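Local coordinates for Ulp1-like SUMO protease (Chaetomium thermophilum, PDB 6DG4), which probably cleaves SUMO from its conjugates as a cysteine protease of the Ulp1 (C48) family, this chain being the catalytic domain, at residues I125-T139 with V142-M156. Numbering follows the deposited sequence. Where two conformers were deposited one is given.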
ATOM      1  N   ILE A 125       4.621  13.803  -8.348  1.00 10.92           N
ATOM      2  CA  ILE A 125       4.381  12.708  -7.416  1.00 10.60           C
ATOM      3  C   ILE A 125       5.555  11.741  -7.494  1.00  9.95           C
ATOM      4  O   ILE A 125       6.031  11.421  -8.589  1.00 12.38           O
ATOM      5  CB  ILE A 125       3.066  11.998  -7.781  1.00 10.41           C
ATOM      6  CG1 ILE A 125       1.890  12.979  -7.767  1.00 11.75           C
ATOM      7  CG2 ILE A 125       2.804  10.833  -6.840  1.00 10.91           C
ATOM      8  CD1 ILE A 125       0.604  12.396  -8.355  1.00 12.40           C
ATOM      9  N   ASP A 126       6.012  11.246  -6.338  1.00 10.04           N
ATOM     10  CA  ASP A 126       7.033  10.205  -6.320  1.00 10.18           C
ATOM     11  C   ASP A 126       6.453   8.795  -6.441  1.00  9.73           C
ATOM     12  O   ASP A 126       7.028   7.951  -7.137  1.00 10.31           O
ATOM     13  CB  ASP A 126       7.838  10.245  -5.018  1.00 10.82           C
ATOM     14  CG  ASP A 126       8.751  11.451  -4.915  1.00 14.17           C
ATOM     15  OD1 ASP A 126       9.093  12.071  -5.944  1.00 15.72           O
ATOM     16  OD2 ASP A 126       9.140  11.770  -3.777  1.00 17.20           O
ATOM     17  N   THR A 127       5.341   8.514  -5.761  1.00  9.84           N
ATOM     18  CA  THR A 127       4.830   7.155  -5.647  1.00  9.04           C
ATOM     19  C   THR A 127       3.315   7.167  -5.674  1.00  9.34           C
ATOM     20  O   THR A 127       2.687   7.875  -4.882  1.00 10.23           O
ATOM     21  CB  THR A 127       5.289   6.540  -4.324  1.00 10.58           C
ATOM     22  OG1 THR A 127       6.707   6.682  -4.214  1.00 11.84           O
ATOM     23  CG2 THR A 127       4.920   5.077  -4.254  1.00 12.40           C
ATOM     24  N   ILE A 128       2.739   6.362  -6.565  1.00  9.05           N
ATOM     25  CA  ILE A 128       1.302   6.119  -6.627  1.00  9.07           C
ATOM     26  C   ILE A 128       1.078   4.648  -6.298  1.00  8.85           C
ATOM     27  O   ILE A 128       1.579   3.766  -7.005  1.00 10.28           O
ATOM     28  CB  ILE A 128       0.727   6.465  -8.010  1.00  9.89           C
ATOM     29  CG1 ILE A 128       0.984   7.940  -8.342  1.00 10.56           C
ATOM     30  CG2 ILE A 128      -0.762   6.138  -8.059  1.00 10.58           C
ATOM     31  CD1 ILE A 128       0.591   8.322  -9.763  1.00 11.51           C
ATOM     32  N   LEU A 129       0.326   4.387  -5.231  1.00  9.06           N
ATOM     33  CA  LEU A 129       0.064   3.036  -4.747  1.00  9.80           C
ATOM     34  C   LEU A 129      -1.351   2.623  -5.139  1.00  9.02           C
ATOM     35  O   LEU A 129      -2.324   3.269  -4.735  1.00  9.76           O
ATOM     36  CB  LEU A 129       0.215   3.001  -3.225  1.00  9.72           C
ATOM     37  CG  LEU A 129       1.585   3.405  -2.663  1.00  9.48           C
ATOM     38  CD1 LEU A 129       1.504   3.544  -1.144  1.00 11.23           C
ATOM     39  CD2 LEU A 129       2.663   2.394  -3.047  1.00 11.37           C
ATOM     40  N   ILE A 130      -1.464   1.555  -5.919  1.00  9.99           N
ATOM     41  CA  ILE A 130      -2.743   1.070  -6.422  1.00  9.69           C
ATOM     42  C   ILE A 130      -2.922  -0.371  -5.964  1.00  9.64           C
ATOM     43  O   ILE A 130      -2.317  -1.292  -6.516  1.00  9.58           O
ATOM     44  CB  ILE A 130      -2.821   1.176  -7.959  1.00 11.42           C
ATOM     45  CG1 ILE A 130      -2.687   2.633  -8.403  1.00 14.57           C
ATOM     46  CG2 ILE A 130      -4.126   0.572  -8.469  1.00 12.95           C
ATOM     47  CD1 ILE A 130      -2.446   2.796  -9.895  1.00 14.84           C
ATOM     48  N   PRO A 131      -3.732  -0.605  -4.930  1.00 10.10           N
ATOM     49  CA  PRO A 131      -4.007  -1.985  -4.509  1.00  9.99           C
ATOM     50  C   PRO A 131      -4.952  -2.655  -5.494  1.00 10.21           C
ATOM     51  O   PRO A 131      -5.972  -2.083  -5.883  1.00 13.77           O
ATOM     52  CB  PRO A 131      -4.663  -1.825  -3.130  1.00 12.76           C
ATOM     53  CG  PRO A 131      -4.656  -0.373  -2.812  1.00 18.09           C
ATOM     54  CD  PRO A 131      -4.446   0.375  -4.096  1.00 12.51           C
ATOM     55  N   ILE A 132      -4.609  -3.879  -5.888  1.00  9.52           N
ATOM     56  CA  ILE A 132      -5.339  -4.621  -6.907  1.00 10.20           C
ATOM     57  C   ILE A 132      -5.803  -5.933  -6.299  1.00  9.96           C
ATOM     58  O   ILE A 132      -4.990  -6.692  -5.761  1.00 11.79           O
ATOM     59  CB  ILE A 132      -4.451  -4.900  -8.133  1.00 11.13           C
ATOM     60  CG1 ILE A 132      -4.105  -3.591  -8.846  1.00 12.13           C
ATOM     61  CG2 ILE A 132      -5.139  -5.878  -9.079  1.00 13.16           C
ATOM     62  CD1 ILE A 132      -3.143  -3.742 -10.012  1.00 13.35           C
ATOM     63  N   CYS A 133      -7.096  -6.215  -6.404  1.00 10.39           N
ATOM     64  CA  CYS A 133      -7.634  -7.493  -5.962  1.00 11.18           C
ATOM     65  C   CYS A 133      -8.338  -8.163  -7.134  1.00 11.76           C
ATOM     66  O   CYS A 133      -9.349  -7.654  -7.627  1.00 13.79           O
ATOM     67  CB  CYS A 133      -8.602  -7.303  -4.800  1.00 12.52           C
ATOM     68  SG  CYS A 133      -9.031  -8.867  -4.001  1.00 16.85           S
ATOM     69  N   GLU A 134      -7.801  -9.296  -7.581  1.00 11.49           N
ATOM     70  CA  GLU A 134      -8.425 -10.110  -8.616  1.00 11.06           C
ATOM     71  C   GLU A 134      -8.481 -11.551  -8.137  1.00 11.79           C
ATOM     72  O   GLU A 134      -7.468 -12.098  -7.688  1.00 12.48           O
ATOM     73  CB  GLU A 134      -7.639 -10.032  -9.925  1.00 14.11           C
ATOM     74  CG  GLU A 134      -7.631  -8.642 -10.526  1.00 15.23           C
ATOM     75  CD  GLU A 134      -6.951  -8.579 -11.870  1.00 17.54           C
ATOM     76  OE1 GLU A 134      -6.123  -9.470 -12.161  1.00 19.13           O
ATOM     77  OE2 GLU A 134      -7.255  -7.631 -12.628  1.00 17.70           O
ATOM     78  N   SER A 135      -9.658 -12.161  -8.242  1.00 12.60           N
ATOM     79  CA  SER A 135      -9.850 -13.532  -7.778  1.00 13.26           C
ATOM     80  C   SER A 135      -9.372 -13.695  -6.338  1.00 13.30           C
ATOM     81  O   SER A 135      -8.734 -14.690  -5.986  1.00 15.77           O
ATOM     82  CB  SER A 135      -9.152 -14.526  -8.705  1.00 15.73           C
ATOM     83  OG  SER A 135      -9.567 -14.333 -10.047  1.00 18.44           O
ATOM     84  N   SER A 136      -9.685 -12.696  -5.504  1.00 13.22           N
ATOM     85  CA  SER A 136      -9.361 -12.658  -4.079  1.00 15.33           C
ATOM     86  C   SER A 136      -7.885 -12.429  -3.778  1.00 13.64           C
ATOM     87  O   SER A 136      -7.505 -12.282  -2.613  1.00 16.84           O
ATOM     88  CB  SER A 136      -9.827 -13.932  -3.364  1.00 20.26           C
ATOM     89  OG  SER A 136     -11.217 -14.136  -3.544  1.00 24.32           O
ATOM     90  N   HIS A 137      -7.044 -12.401  -4.807  1.00 11.62           N
ATOM     91  CA  HIS A 137      -5.606 -12.250  -4.627  1.00 11.45           C
ATOM     92  C   HIS A 137      -5.234 -10.773  -4.707  1.00 10.37           C
ATOM     93  O   HIS A 137      -5.488 -10.114  -5.722  1.00 11.25           O
ATOM     94  CB  HIS A 137      -4.863 -13.041  -5.699  1.00 11.13           C
ATOM     95  CG  HIS A 137      -3.374 -12.916  -5.620  1.00 11.21           C
ATOM     96  ND1 HIS A 137      -2.661 -13.161  -4.464  1.00 11.94           N
ATOM     97  CD2 HIS A 137      -2.463 -12.558  -6.554  1.00 12.66           C
ATOM     98  CE1 HIS A 137      -1.376 -12.958  -4.693  1.00 11.20           C
ATOM     99  NE2 HIS A 137      -1.227 -12.601  -5.956  1.00 12.21           N
ATOM    100  N   TRP A 138      -4.616 -10.269  -3.641  1.00  9.77           N
ATOM    101  CA  TRP A 138      -4.165  -8.889  -3.569  1.00  9.14           C
ATOM    102  C   TRP A 138      -2.733  -8.777  -4.063  1.00 10.27           C
ATOM    103  O   TRP A 138      -1.860  -9.542  -3.637  1.00 10.69           O
ATOM    104  CB  TRP A 138      -4.201  -8.387  -2.125  1.00  9.91           C
ATOM    105  CG  TRP A 138      -5.550  -8.034  -1.645  1.00 10.97           C
ATOM    106  CD1 TRP A 138      -6.354  -8.790  -0.857  1.00 11.70           C
ATOM    107  CD2 TRP A 138      -6.266  -6.823  -1.911  1.00 11.86           C
ATOM    108  NE1 TRP A 138      -7.536  -8.133  -0.620  1.00 14.59           N
ATOM    109  CE2 TRP A 138      -7.501  -6.916  -1.249  1.00 13.85           C
ATOM    110  CE3 TRP A 138      -5.981  -5.666  -2.644  1.00 13.70           C
ATOM    111  CZ2 TRP A 138      -8.453  -5.907  -1.302  1.00 15.03           C
ATOM    112  CZ3 TRP A 138      -6.928  -4.665  -2.695  1.00 15.97           C
ATOM    113  CH2 TRP A 138      -8.147  -4.792  -2.028  1.00 15.72           C
ATOM    114  N   THR A 139      -2.504  -7.787  -4.926  1.00  9.79           N
ATOM    115  CA  THR A 139      -1.193  -7.388  -5.409  1.00  9.02           C
ATOM    116  C   THR A 139      -1.141  -5.864  -5.381  1.00  8.54           C
ATOM    117  O   THR A 139      -2.129  -5.194  -5.064  1.00  8.63           O
ATOM    118  CB  THR A 139      -0.931  -7.919  -6.825  1.00  9.59           C
ATOM    119  OG1 THR A 139      -1.911  -7.397  -7.737  1.00 10.65           O
ATOM    120  CG2 THR A 139      -0.955  -9.447  -6.842  1.00 11.53           C
ATOM    121  N   VAL A 142       2.457  -0.005  -8.623  1.00 10.14           N
ATOM    122  CA  VAL A 142       3.183   1.175  -8.175  1.00  9.43           C
ATOM    123  C   VAL A 142       3.597   1.951  -9.413  1.00  9.55           C
ATOM    124  O   VAL A 142       4.313   1.424 -10.272  1.00 11.89           O
ATOM    125  CB  VAL A 142       4.417   0.812  -7.331  1.00 10.39           C
ATOM    126  CG1 VAL A 142       5.113   2.076  -6.818  1.00 11.94           C
ATOM    127  CG2 VAL A 142       4.028  -0.087  -6.171  1.00 11.69           C
ATOM    128  N   ILE A 143       3.147   3.187  -9.512  1.00  9.26           N
ATOM    129  CA  ILE A 143       3.625   4.100 -10.537  1.00  9.51           C
ATOM    130  C   ILE A 143       4.581   5.069  -9.858  1.00  9.30           C
ATOM    131  O   ILE A 143       4.283   5.592  -8.774  1.00  9.77           O
ATOM    132  CB  ILE A 143       2.462   4.836 -11.221  1.00 10.10           C
ATOM    133  CG1 ILE A 143       1.492   3.830 -11.853  1.00 10.68           C
ATOM    134  CG2 ILE A 143       2.995   5.803 -12.271  1.00 10.37           C
ATOM    135  CD1 ILE A 143       0.193   4.454 -12.366  1.00 11.56           C
ATOM    136  N   ARG A 144       5.740   5.285 -10.472  1.00  9.93           N
ATOM    137  CA  ARG A 144       6.761   6.187  -9.940  1.00  9.81           C
ATOM    138  C   ARG A 144       6.981   7.270 -10.987  1.00 10.63           C
ATOM    139  O   ARG A 144       7.840   7.130 -11.873  1.00 10.31           O
ATOM    140  CB  ARG A 144       8.036   5.422  -9.608  1.00 10.56           C
ATOM    141  CG  ARG A 144       7.810   4.299  -8.599  1.00 11.37           C
ATOM    142  CD  ARG A 144       9.063   3.480  -8.389  1.00 12.87           C
ATOM    143  NE  ARG A 144       9.879   4.012  -7.310  1.00 12.92           N
ATOM    144  CZ  ARG A 144      11.149   3.696  -7.095  1.00 13.30           C
ATOM    145  NH1 ARG A 144      11.789   2.893  -7.934  1.00 15.23           N
ATOM    146  NH2 ARG A 144      11.779   4.203  -6.041  1.00 16.18           N
ATOM    147  N   PRO A 145       6.208   8.360 -10.941  1.00  9.73           N
ATOM    148  CA  PRO A 145       6.251   9.324 -12.054  1.00  9.13           C
ATOM    149  C   PRO A 145       7.597   9.991 -12.263  1.00  9.69           C
ATOM    150  O   PRO A 145       7.975  10.238 -13.413  1.00 10.82           O
ATOM    151  CB  PRO A 145       5.151  10.328 -11.680  1.00  9.40           C
ATOM    152  CG  PRO A 145       4.175   9.495 -10.880  1.00  9.98           C
ATOM    153  CD  PRO A 145       5.076   8.631 -10.034  1.00 10.40           C
ATOM    154  N   GLY A 146       8.326  10.316 -11.195  1.00 10.80           N
ATOM    155  CA  GLY A 146       9.636  10.923 -11.370  1.00 11.89           C
ATOM    156  C   GLY A 146      10.612  10.007 -12.077  1.00 10.87           C
ATOM    157  O   GLY A 146      11.544  10.473 -12.740  1.00 11.75           O
ATOM    158  N   ARG A 147      10.423   8.696 -11.941  0.79 10.91           N
ATOM    159  CA  ARG A 147      11.263   7.711 -12.606  0.79 11.88           C
ATOM    160  C   ARG A 147      10.708   7.273 -13.948  0.79 10.79           C
ATOM    161  O   ARG A 147      11.400   6.566 -14.687  0.79 11.70           O
ATOM    162  CB  ARG A 147      11.436   6.497 -11.696  0.79 13.97           C
ATOM    163  CG  ARG A 147      12.159   6.879 -10.429  0.79 16.47           C
ATOM    164  CD  ARG A 147      12.468   5.722  -9.544  0.79 22.03           C
ATOM    165  NE  ARG A 147      12.855   6.219  -8.233  0.79 24.86           N
ATOM    166  CZ  ARG A 147      14.096   6.533  -7.876  0.79 26.42           C
ATOM    167  NH1 ARG A 147      15.108   6.398  -8.724  0.79 25.13           N
ATOM    168  NH2 ARG A 147      14.319   6.979  -6.652  0.79 27.34           N
ATOM    169  N   ARG A 148       9.486   7.685 -14.273  1.00 10.89           N
ATOM    170  CA  ARG A 148       8.811   7.278 -15.500  1.00 10.23           C
ATOM    171  C   ARG A 148       8.692   5.755 -15.567  1.00 10.39           C
ATOM    172  O   ARG A 148       8.944   5.139 -16.602  1.00 11.10           O
ATOM    173  CB  ARG A 148       9.481   7.842 -16.757  1.00 11.54           C
ATOM    174  CG  ARG A 148       9.824   9.329 -16.714  1.00 12.44           C
ATOM    175  CD  ARG A 148       8.610  10.259 -16.695  1.00 10.95           C
ATOM    176  NE  ARG A 148       9.046  11.621 -16.978  1.00 11.05           N
ATOM    177  CZ  ARG A 148       9.490  12.487 -16.073  1.00 10.63           C
ATOM    178  NH1 ARG A 148       9.533  12.162 -14.797  1.00 11.79           N
ATOM    179  NH2 ARG A 148       9.909  13.684 -16.458  1.00 12.05           N
ATOM    180  N   THR A 149       8.283   5.143 -14.455  1.00  9.87           N
ATOM    181  CA  THR A 149       8.105   3.700 -14.436  1.00  9.41           C
ATOM    182  C   THR A 149       6.731   3.308 -13.915  1.00  9.08           C
ATOM    183  O   THR A 149       6.108   4.021 -13.120  1.00  9.68           O
ATOM    184  CB  THR A 149       9.176   2.967 -13.603  1.00 10.08           C
ATOM    185  OG1 THR A 149       9.082   3.346 -12.224  1.00 11.18           O
ATOM    186  CG2 THR A 149      10.560   3.273 -14.141  1.00 11.34           C
ATOM    187  N   VAL A 150       6.280   2.148 -14.376  1.00  9.32           N
ATOM    188  CA  VAL A 150       5.149   1.452 -13.786  1.00  9.48           C
ATOM    189  C   VAL A 150       5.627   0.072 -13.362  1.00 10.09           C
ATOM    190  O   VAL A 150       6.511  -0.519 -13.993  1.00 11.35           O
ATOM    191  CB  VAL A 150       3.941   1.336 -14.740  1.00 11.23           C
ATOM    192  CG1 VAL A 150       3.525   2.716 -15.259  1.00 11.60           C
ATOM    193  CG2 VAL A 150       4.246   0.389 -15.898  1.00 13.38           C
ATOM    194  N   SER A 151       5.018  -0.449 -12.300  1.00 10.31           N
ATOM    195  CA  SER A 151       5.383  -1.754 -11.779  1.00 10.35           C
ATOM    196  C   SER A 151       4.150  -2.445 -11.220  1.00 10.08           C
ATOM    197  O   SER A 151       3.201  -1.800 -10.765  1.00 10.09           O
ATOM    198  CB  SER A 151       6.422  -1.663 -10.652  1.00 10.42           C
ATOM    199  OG  SER A 151       7.587  -0.972 -11.065  1.00 11.54           O
ATOM    200  N   HIS A 152       4.194  -3.770 -11.238  1.00 10.22           N
ATOM    201  CA  HIS A 152       3.180  -4.602 -10.609  1.00 10.02           C
ATOM    202  C   HIS A 152       3.914  -5.625  -9.760  1.00  9.97           C
ATOM    203  O   HIS A 152       4.676  -6.440 -10.292  1.00 11.84           O
ATOM    204  CB  HIS A 152       2.328  -5.288 -11.676  1.00 10.71           C
ATOM    205  CG  HIS A 152       1.266  -6.178 -11.116  1.00 10.31           C
ATOM    206  ND1 HIS A 152       0.995  -7.426 -11.634  1.00 11.34           N
ATOM    207  CD2 HIS A 152       0.416  -6.010 -10.076  1.00 10.84           C
ATOM    208  CE1 HIS A 152       0.013  -7.980 -10.947  1.00 10.82           C
ATOM    209  NE2 HIS A 152      -0.352  -7.144  -9.993  1.00 11.22           N
ATOM    210  N   LEU A 153       3.698  -5.573  -8.444  1.00  9.88           N
ATOM    211  CA  LEU A 153       4.375  -6.460  -7.504  1.00 10.33           C
ATOM    212  C   LEU A 153       3.384  -7.533  -7.071  1.00  9.79           C
ATOM    213  O   LEU A 153       2.423  -7.250  -6.346  1.00 10.55           O
ATOM    214  CB  LEU A 153       4.916  -5.705  -6.293  1.00 10.58           C
ATOM    215  CG  LEU A 153       6.174  -4.872  -6.548  1.00 13.29           C
ATOM    216  CD1 LEU A 153       5.849  -3.580  -7.280  1.00 16.76           C
ATOM    217  CD2 LEU A 153       6.915  -4.584  -5.253  1.00 15.22           C
ATOM    218  N   ASP A 154       3.613  -8.755  -7.533  1.00 11.33           N
ATOM    219  CA  ASP A 154       2.783  -9.906  -7.201  1.00 11.63           C
ATOM    220  C   ASP A 154       3.649 -10.866  -6.397  1.00 11.03           C
ATOM    221  O   ASP A 154       4.611 -11.429  -6.927  1.00 12.24           O
ATOM    222  CB  ASP A 154       2.291 -10.564  -8.485  1.00 11.96           C
ATOM    223  CG  ASP A 154       1.306 -11.677  -8.230  1.00 11.69           C
ATOM    224  OD1 ASP A 154       1.251 -12.181  -7.085  1.00 12.30           O
ATOM    225  OD2 ASP A 154       0.595 -12.055  -9.184  1.00 16.01           O
ATOM    226  N   SER A 155       3.314 -11.037  -5.116  1.00 10.66           N
ATOM    227  CA  SER A 155       4.098 -11.911  -4.250  1.00 11.03           C
ATOM    228  C   SER A 155       4.102 -13.354  -4.739  1.00 12.62           C
ATOM    229  O   SER A 155       5.046 -14.095  -4.454  1.00 12.57           O
ATOM    230  CB  SER A 155       3.594 -11.816  -2.806  1.00 11.36           C
ATOM    231  OG  SER A 155       2.181 -11.973  -2.711  1.00 12.40           O
ATOM    232  N   MET A 156       3.078 -13.776  -5.488  1.00 13.08           N
ATOM    233  CA  MET A 156       3.078 -15.144  -5.998  1.00 14.95           C
ATOM    234  C   MET A 156       4.180 -15.381  -7.017  1.00 17.08           C
ATOM    235  O   MET A 156       4.533 -16.539  -7.266  1.00 20.51           O
ATOM    236  CB  MET A 156       1.710 -15.499  -6.568  1.00 16.81           C
ATOM    237  CG  MET A 156       0.704 -15.699  -5.464  1.00 15.77           C
ATOM    238  SD  MET A 156      -0.960 -16.049  -6.041  1.00 27.82           S
ATOM    239  CE  MET A 156      -0.691 -17.571  -6.947  1.00 40.21           C
TER
HETATM  240  O   HOH W   1       9.018   8.704  -8.909  1.00 11.30           O
HETATM  241  O   HOH W   2       9.175   6.349  -5.688  1.00 21.28           O
HETATM  242  O   HOH W   3       8.186   4.339  -4.995  1.00 29.62           O
HETATM  243  O   HOH W   4       0.925  -9.720  -3.570  1.00 10.45           O
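H137, on strand 137-144, and D154, just past the end of strand 149-153, form a His-carboxylate pair beside the antiparallel meander of the Ulp1-type papain-like fold. With C202 on helix 202-215 touching H137, the placement is consistent with the Cys-His-Asp site of C48 peptidases. H137 NE2 donates to D154 OD1 at 2.8 Å, almost straight (174°) and in the ring plane, but it meets the carboxylate from above its plane. The backbone N of M156 reaches the same oxygen from the opposite face, closing an Asx turn, so two donors hold D154 OD1. With chi1 at 178°, the H137 ring extends directly away from the backbone N and reaches D154 and M156. There M156, bent at its last torsion, lays SD over one ring face, 3.5 Å from the ring centroid: a Met-aromatic contact. T139 backs the aspartate, its CG2 3.5 Å from D154 CG. T139 OG1, set between backbone N and carbonyl carbon (chi1 61°), is hydrogen-bonded to H152 NE2, 2.8 Å away in the plane of that ring, and either could be the donor; H152 ND1 is hydrogen-bonded to the backbone N of S162.

Farther along, strand 127-134 runs antiparallel to 142-144. I128 and I143 make a hydrogen-bonded pair: I128 N gives to I143 O at 2.8 Å and I143 N to I128 O. I130 CD1 meets I143 CD1 on the side of the sheet where I128 packs, and the methyl I128 CD1 touches P145 CG. At the start of strand 127-134, one water joins D126 O to R144 NE, R144 NH1 is hydrogen-bonded to S2 O, and a second water joins R144 NE to T127 OG1, 2.9 Å from that water.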